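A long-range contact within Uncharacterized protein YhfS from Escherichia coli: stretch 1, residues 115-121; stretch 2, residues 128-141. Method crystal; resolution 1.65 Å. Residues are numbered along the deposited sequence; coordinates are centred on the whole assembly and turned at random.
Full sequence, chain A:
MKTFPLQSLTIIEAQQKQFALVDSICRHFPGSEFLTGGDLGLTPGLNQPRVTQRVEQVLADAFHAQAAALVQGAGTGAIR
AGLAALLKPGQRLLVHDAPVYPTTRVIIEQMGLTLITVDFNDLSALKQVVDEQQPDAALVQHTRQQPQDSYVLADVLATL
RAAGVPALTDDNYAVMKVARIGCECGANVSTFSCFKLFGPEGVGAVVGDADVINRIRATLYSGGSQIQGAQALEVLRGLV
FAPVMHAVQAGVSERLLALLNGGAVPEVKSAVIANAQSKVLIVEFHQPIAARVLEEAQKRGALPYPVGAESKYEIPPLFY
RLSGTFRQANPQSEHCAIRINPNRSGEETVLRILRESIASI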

# COMPACT_ATOMS: atom_id res chain seq x y z
N LEU A 115 -5.66 0.87 22.61
CA LEU A 115 -6.19 0.09 21.50
C LEU A 115 -7.42 -0.71 21.89
O LEU A 115 -7.48 -1.33 22.96
CB LEU A 115 -5.12 -0.85 20.93
CG LEU A 115 -3.92 -0.18 20.29
CD1 LEU A 115 -3.01 -1.21 19.63
CD2 LEU A 115 -4.37 0.87 19.28
N ILE A 116 -8.42 -0.68 21.02
CA ILE A 116 -9.61 -1.52 21.15
C ILE A 116 -9.59 -2.45 19.95
O ILE A 116 -9.55 -2.00 18.81
CB ILE A 116 -10.90 -0.69 21.11
CG1 ILE A 116 -10.91 0.34 22.24
CG2 ILE A 116 -12.11 -1.59 21.18
CD1 ILE A 116 -12.08 1.30 22.16
N THR A 117 -9.63 -3.75 20.21
CA THR A 117 -9.44 -4.73 19.16
C THR A 117 -10.73 -5.51 18.90
O THR A 117 -11.45 -5.86 19.83
CB THR A 117 -8.33 -5.71 19.55
OG1 THR A 117 -7.10 -4.99 19.71
CG2 THR A 117 -8.14 -6.77 18.51
N VAL A 118 -11.02 -5.78 17.63
CA VAL A 118 -12.15 -6.61 17.24
C VAL A 118 -11.85 -7.25 15.88
O VAL A 118 -11.08 -6.70 15.09
CB VAL A 118 -13.46 -5.80 17.19
CG1 VAL A 118 -13.40 -4.76 16.07
CG2 VAL A 118 -14.67 -6.72 17.01
N ASP A 119 -12.44 -8.41 15.62
CA ASP A 119 -12.25 -9.10 14.34
C ASP A 119 -13.07 -8.41 13.24
O ASP A 119 -14.29 -8.56 13.21
CB ASP A 119 -12.69 -10.56 14.49
CG ASP A 119 -12.22 -11.44 13.35
OD1 ASP A 119 -11.70 -10.91 12.35
OD2 ASP A 119 -12.39 -12.68 13.46
N PHE A 120 -12.42 -7.68 12.34
CA PHE A 120 -13.13 -7.00 11.26
C PHE A 120 -13.82 -7.99 10.32
O PHE A 120 -14.65 -7.61 9.50
CB PHE A 120 -12.19 -6.12 10.43
CG PHE A 120 -11.73 -4.86 11.12
CD1 PHE A 120 -12.11 -4.57 12.42
CD2 PHE A 120 -10.91 -3.96 10.44
CE1 PHE A 120 -11.67 -3.41 13.05
CE2 PHE A 120 -10.47 -2.80 11.06
CZ PHE A 120 -10.85 -2.52 12.36
N ASN A 121 -13.46 -9.27 10.43
CA ASN A 121 -14.05 -10.30 9.59
C ASN A 121 -15.45 -10.67 10.08
O ASN A 121 -16.18 -11.40 9.42
CB ASN A 121 -13.16 -11.55 9.55
CG ASN A 121 -11.84 -11.30 8.86
OD1 ASN A 121 -11.79 -10.78 7.74
ND2 ASN A 121 -10.75 -11.65 9.53
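Stretch 2 128-141: QVVDEQQPDAALVQ

Stretch 2 lies on stretch 1 through a modest apolar contact, in which a helix, the turn that ends it and a following strand pack side chains against alternate residues at the end of a strand and the loop beyond it, with no hydrogen bond passing between the two. The surface buried, summed over both sides, is 360 Å².

Residues 115-118 are the end of a strand, with extended phi/psi values such as -115/124 at Ile 116, and the chain leaves it as a loop through Asn 121. In stretch 2 the helix runs through Gln 133, with phi/psi close to -65/-43 from Gln 128 to Asp 131. Its backbone bonds include Glu 132 N to Gln 128 O at 2.9 Å and Gln 133 N to Val 129 O at 2.7 Å. Gln 134 then breaks the helical conformation with a positive phi (49/62), although its N still reaches Val 130 O at 3.0 Å and its NE2 donates to Asp 131 O at 2.8 Å. Pro 135 and Asp 136 lead into the strand 137-141.

The axes of strand 115-118 and helix 128-133 approach to 9.4 Å, with a signed crossing angle of 151°, so the helix runs roughly antiparallel to the strand. The register agrees: the CA of Val 118 is nearest the CA of Val 129, at 6.9 Å, whereas the CA of Ile 116 is nearest the CA of Pro 135, at 7.1 Å. Stretch 2 thus advances as stretch 1 is read backward. Past the turn, the pairing of Phe 120 with Val 140 (CA to CA 8.8 Å) falls outside that order, because the chain has by then changed course.

Strand alternation decides which residues of stretch 1 take part. The CA-to-CB bonds of Ile 116 and Val 118 point toward stretch 2, and that of Thr 117 between them points away. Ile 116 has the most area covered, 92 Å². Its CG2 lies 3.7 Å from Val 129 CG1, while its CD1, carried outward by an m,t rotamer, comes within 3.7 Å of Gln 133 CB and 3.9 Å of Pro 135 CB. One isoleucine therefore touches both the helix and the turn that follows it. Gln 133 contributes here through an aliphatic carbon, consistent with the absence of any cross-stretch hydrogen bond.

Val 129 is the helix's main counterpart. Besides meeting Ile 116, it places CG2 3.5 Å from CG2 of Val 118, the shortest contact between the stretches, so one valine meets both strand residues that point toward stretch 2.

Phe 120 extends the contact to the second strand. Its CE2 is 3.8 Å from Val 140 CG2, an apolar approach oblique to the ring, and 3.7 Å from Leu 139 O, which lies at the ring edge near its plane. The leucine is met through its backbone oxygen; its nearest side-chain approach, CB of Leu 139 to CZ of Phe 120, is 6.8 Å.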

# COMPACT_ATOMS: atom_id res chain seq x y z
N GLN A 128 -20.96 -4.39 17.48
CA GLN A 128 -21.19 -4.47 18.92
C GLN A 128 -20.07 -3.79 19.70
O GLN A 128 -20.33 -3.02 20.62
CB GLN A 128 -21.35 -5.92 19.38
CG GLN A 128 -21.52 -6.05 20.89
CD GLN A 128 -21.84 -7.47 21.32
OE1 GLN A 128 -22.38 -8.26 20.55
NE2 GLN A 128 -21.50 -7.79 22.57
N VAL A 129 -18.83 -4.07 19.32
CA VAL A 129 -17.68 -3.51 20.02
C VAL A 129 -17.65 -1.99 19.89
O VAL A 129 -17.37 -1.27 20.85
CB VAL A 129 -16.36 -4.13 19.53
CG1 VAL A 129 -15.17 -3.35 20.06
CG2 VAL A 129 -16.28 -5.58 19.95
N VAL A 130 -17.97 -1.49 18.70
CA VAL A 130 -17.98 -0.06 18.47
C VAL A 130 -19.04 0.62 19.34
O VAL A 130 -18.77 1.66 19.97
CB VAL A 130 -18.18 0.27 16.98
CG1 VAL A 130 -18.51 1.72 16.80
CG2 VAL A 130 -16.94 -0.11 16.18
N ASP A 131 -20.22 0.03 19.42
CA ASP A 131 -21.29 0.59 20.25
C ASP A 131 -20.94 0.55 21.74
O ASP A 131 -21.22 1.50 22.47
CB ASP A 131 -22.62 -0.12 19.97
CG ASP A 131 -23.09 0.07 18.54
OD1 ASP A 131 -22.58 0.99 17.86
OD2 ASP A 131 -23.98 -0.69 18.10
N GLU A 132 -20.32 -0.55 22.18
CA GLU A 132 -20.00 -0.73 23.59
C GLU A 132 -18.77 0.05 24.06
O GLU A 132 -18.80 0.68 25.12
CB GLU A 132 -19.78 -2.22 23.90
CG GLU A 132 -21.03 -3.08 23.75
CD GLU A 132 -20.82 -4.48 24.30
OE1 GLU A 132 -19.77 -4.73 24.93
OE2 GLU A 132 -21.71 -5.33 24.10
N GLN A 133 -17.70 0.01 23.26
CA GLN A 133 -16.41 0.57 23.67
C GLN A 133 -16.19 2.02 23.22
O GLN A 133 -15.27 2.69 23.70
CB GLN A 133 -15.27 -0.31 23.15
CG GLN A 133 -15.37 -1.76 23.57
CD GLN A 133 -15.11 -1.96 25.04
OE1 GLN A 133 -14.14 -1.43 25.59
NE2 GLN A 133 -15.98 -2.72 25.70
N GLN A 134 -17.02 2.49 22.29
CA GLN A 134 -16.99 3.87 21.82
C GLN A 134 -15.60 4.39 21.43
O GLN A 134 -15.10 5.35 22.03
CB GLN A 134 -17.60 4.80 22.87
CG GLN A 134 -19.08 4.55 23.14
CD GLN A 134 -19.96 4.96 21.98
OE1 GLN A 134 -20.04 6.14 21.63
NE2 GLN A 134 -20.61 3.98 21.36
N PRO A 135 -14.97 3.77 20.42
CA PRO A 135 -13.64 4.26 20.05
C PRO A 135 -13.71 5.67 19.49
O PRO A 135 -14.74 6.05 18.94
CB PRO A 135 -13.20 3.27 18.96
CG PRO A 135 -14.48 2.75 18.39
CD PRO A 135 -15.45 2.70 19.53
N ASP A 136 -12.65 6.45 19.66
CA ASP A 136 -12.62 7.81 19.14
C ASP A 136 -12.30 7.86 17.64
O ASP A 136 -12.68 8.81 16.95
CB ASP A 136 -11.62 8.65 19.93
CG ASP A 136 -12.00 8.77 21.39
OD1 ASP A 136 -13.00 9.47 21.69
OD2 ASP A 136 -11.31 8.16 22.24
N ALA A 137 -11.61 6.83 17.15
CA ALA A 137 -11.34 6.69 15.73
C ALA A 137 -11.02 5.23 15.43
O ALA A 137 -10.88 4.41 16.35
CB ALA A 137 -10.17 7.59 15.31
N ALA A 138 -10.93 4.90 14.15
CA ALA A 138 -10.58 3.55 13.72
C ALA A 138 -9.52 3.59 12.63
O ALA A 138 -9.50 4.49 11.80
CB ALA A 138 -11.82 2.80 13.22
N LEU A 139 -8.64 2.60 12.64
CA LEU A 139 -7.68 2.42 11.56
C LEU A 139 -7.98 1.10 10.87
O LEU A 139 -8.15 0.07 11.52
CB LEU A 139 -6.24 2.42 12.10
CG LEU A 139 -5.13 2.27 11.05
CD1 LEU A 139 -3.95 3.19 11.35
CD2 LEU A 139 -4.66 0.82 10.98
N VAL A 140 -8.05 1.14 9.55
CA VAL A 140 -8.33 -0.08 8.80
C VAL A 140 -7.23 -0.29 7.77
O VAL A 140 -6.95 0.59 6.96
CB VAL A 140 -9.70 -0.02 8.08
CG1 VAL A 140 -10.04 -1.37 7.47
CG2 VAL A 140 -10.80 0.44 9.04
N GLN A 141 -6.59 -1.46 7.80
CA GLN A 141 -5.57 -1.75 6.79
C GLN A 141 -6.24 -2.32 5.55
O GLN A 141 -7.09 -3.21 5.63
CB GLN A 141 -4.49 -2.70 7.32
CG GLN A 141 -3.36 -2.93 6.32
CD GLN A 141 -2.16 -3.62 6.92
OE1 GLN A 141 -1.85 -3.46 8.10
NE2 GLN A 141 -1.47 -4.40 6.10